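Long-range contact in uncharacterized protein conserved in bacteria (Streptococcus suis, PDB 4FZQ), which is a surface antigen implicated in attachment of this pathogen to host cells, here represented by its G5 domain: residues 9-14 against 39-43. The protein carries 1 engineered substitution. Numbering follows the deposited sequence.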
loop_
_atom_site.group_PDB
_atom_site.type_symbol
_atom_site.label_atom_id
_atom_site.label_comp_id
_atom_site.label_asym_id
_atom_site.label_seq_id
_atom_site.Cartn_x
_atom_site.Cartn_y
_atom_site.Cartn_z
ATOM N N LYS A 9 3.448 -22.272 7.223
ATOM C CA LYS A 9 2.780 -21.220 7.958
ATOM C C LYS A 9 3.287 -19.899 7.381
ATOM O O LYS A 9 4.491 -19.686 7.268
ATOM C CB LYS A 9 3.119 -21.332 9.444
ATOM C CG LYS A 9 2.424 -20.310 10.328
ATOM C CD LYS A 9 2.923 -20.364 11.774
ATOM C CE LYS A 9 2.510 -21.654 12.479
ATOM N NZ LYS A 9 3.042 -22.888 11.809
ATOM N N VAL A 10 2.368 -19.029 6.982
ATOM C CA VAL A 10 2.727 -17.729 6.430
ATOM C C VAL A 10 2.076 -16.640 7.289
ATOM O O VAL A 10 0.862 -16.626 7.471
ATOM C CB VAL A 10 2.247 -17.595 4.966
ATOM C CG1 VAL A 10 2.462 -16.178 4.467
ATOM C CG2 VAL A 10 2.998 -18.588 4.084
ATOM N N GLU A 11 2.893 -15.739 7.823
ATOM C CA GLU A 11 2.405 -14.655 8.669
ATOM C C GLU A 11 2.377 -13.305 7.979
ATOM O O GLU A 11 3.402 -12.812 7.534
ATOM C CB GLU A 11 3.265 -14.524 9.924
ATOM C CG GLU A 11 2.838 -15.405 11.068
ATOM C CD GLU A 11 3.490 -15.024 12.392
ATOM O OE1 GLU A 11 3.672 -13.806 12.652
ATOM O OE2 GLU A 11 3.792 -15.946 13.187
ATOM N N GLU A 12 1.202 -12.703 7.889
ATOM C CA GLU A 12 1.097 -11.394 7.274
ATOM C C GLU A 12 0.841 -10.363 8.366
ATOM O O GLU A 12 -0.095 -10.504 9.160
ATOM C CB GLU A 12 -0.040 -11.362 6.273
ATOM C CG GLU A 12 -0.227 -10.000 5.665
ATOM C CD GLU A 12 -1.340 -9.970 4.646
ATOM O OE1 GLU A 12 -1.306 -10.804 3.715
ATOM O OE2 GLU A 12 -2.238 -9.109 4.772
ATOM N N ALA A 13 1.677 -9.335 8.433
ATOM C CA ALA A 13 1.471 -8.324 9.459
ATOM C C ALA A 13 0.299 -7.456 9.055
ATOM O O ALA A 13 0.182 -7.044 7.900
ATOM C CB ALA A 13 2.710 -7.472 9.629
ATOM N N LEU A 14 -0.588 -7.200 10.003
ATOM C CA LEU A 14 -1.739 -6.359 9.738
ATOM C C LEU A 14 -1.346 -4.913 9.971
ATOM O O LEU A 14 -0.491 -4.616 10.811
ATOM C CB LEU A 14 -2.872 -6.705 10.697
ATOM C CG LEU A 14 -3.343 -8.149 10.634
ATOM C CD1 LEU A 14 -4.406 -8.394 11.687
ATOM C CD2 LEU A 14 -3.884 -8.415 9.246
ATOM N N ALA A 39 1.818 -4.486 15.535
ATOM C CA ALA A 39 1.002 -4.961 14.425
ATOM C C ALA A 39 0.200 -6.214 14.764
ATOM O O ALA A 39 0.643 -7.062 15.542
ATOM C CB ALA A 39 1.889 -5.238 13.216
ATOM N N GLY A 40 -0.990 -6.308 14.181
ATOM C CA GLY A 40 -1.819 -7.477 14.375
ATOM C C GLY A 40 -1.241 -8.584 13.502
ATOM O O GLY A 40 -0.215 -8.400 12.851
ATOM N N LYS A 41 -1.912 -9.720 13.431
ATOM C CA LYS A 41 -1.352 -10.821 12.674
ATOM C C LYS A 41 -2.379 -11.680 11.934
ATOM O O LYS A 41 -3.460 -11.963 12.449
ATOM C CB LYS A 41 -0.558 -11.676 13.658
ATOM C CG LYS A 41 0.527 -12.531 13.075
ATOM C CD LYS A 41 1.406 -13.079 14.207
ATOM C CE LYS A 41 2.126 -11.947 14.952
ATOM N NZ LYS A 41 3.027 -12.444 16.031
ATOM N N LYS A 42 -2.034 -12.082 10.720
ATOM C CA LYS A 42 -2.898 -12.956 9.933
ATOM C C LYS A 42 -2.035 -14.153 9.566
ATOM O O LYS A 42 -1.154 -14.058 8.718
ATOM C CB LYS A 42 -3.378 -12.255 8.677
ATOM C CG LYS A 42 -4.192 -13.114 7.734
ATOM C CD LYS A 42 -4.583 -12.277 6.528
ATOM C CE LYS A 42 -5.080 -13.124 5.376
ATOM N NZ LYS A 42 -5.105 -12.327 4.103
ATOM N N VAL A 43 -2.274 -15.274 10.238
ATOM C CA VAL A 43 -1.506 -16.488 9.987
ATOM C C VAL A 43 -2.280 -17.520 9.179
ATOM O O VAL A 43 -3.367 -17.941 9.569
ATOM C CB VAL A 43 -1.076 -17.154 11.293
ATOM C CG1 VAL A 43 -0.347 -18.424 10.993
ATOM C CG2 VAL A 43 -0.202 -16.215 12.093
HETATM O O HOH W 1 -2.699 -4.092 13.413
#
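V43 faces E11 across an antiparallel strand pair, as a non-hydrogen-bonded pair, and sets one methyl against the K9 stem, the other against the E11 stem. Its CG1, placed anti to the backbone N (chi1 177°), meets K9 CG at 3.4 Å, whereas CG2 lies alongside the aliphatic part of E11, a side chain that points the same way as the valine. The E11 and K41 side chains cross at a slant; the long salt bridge from E11 OE1 to K41 NZ (3.7 Å) is doubtful, because OE1 is crowded in the model.

On the reverse face E12 and K42 lie side by side, both extended and pointing the same way, and bring opposite charges near each other without a salt bridge, OE1 of E12 being 4.1 Å from NZ of K42. Between their backbones two hydrogen bonds close the pair: E12 N to K42 O (2.8 Å) and K42 N to E12 O (2.9 Å). L14 N then bonds to G40 O at 3.1 Å, approaching from above the carbonyl plane. With CG beside its own backbone N (chi1 -59°), L14 sets CD1 over the G40-K41 peptide, 3.3 Å from K41 N, and CD2 against K42 CB, crossing the K42 side chain at about a right angle.

Strand 41-50 is the middle of a three-stranded antiparallel sheet of the G5 domain, flanked by 4-13 and 55-66, where L14 also packs on V65. Through V10, E11 and E12 the sheet continues into an antiparallel strand of a second subunit.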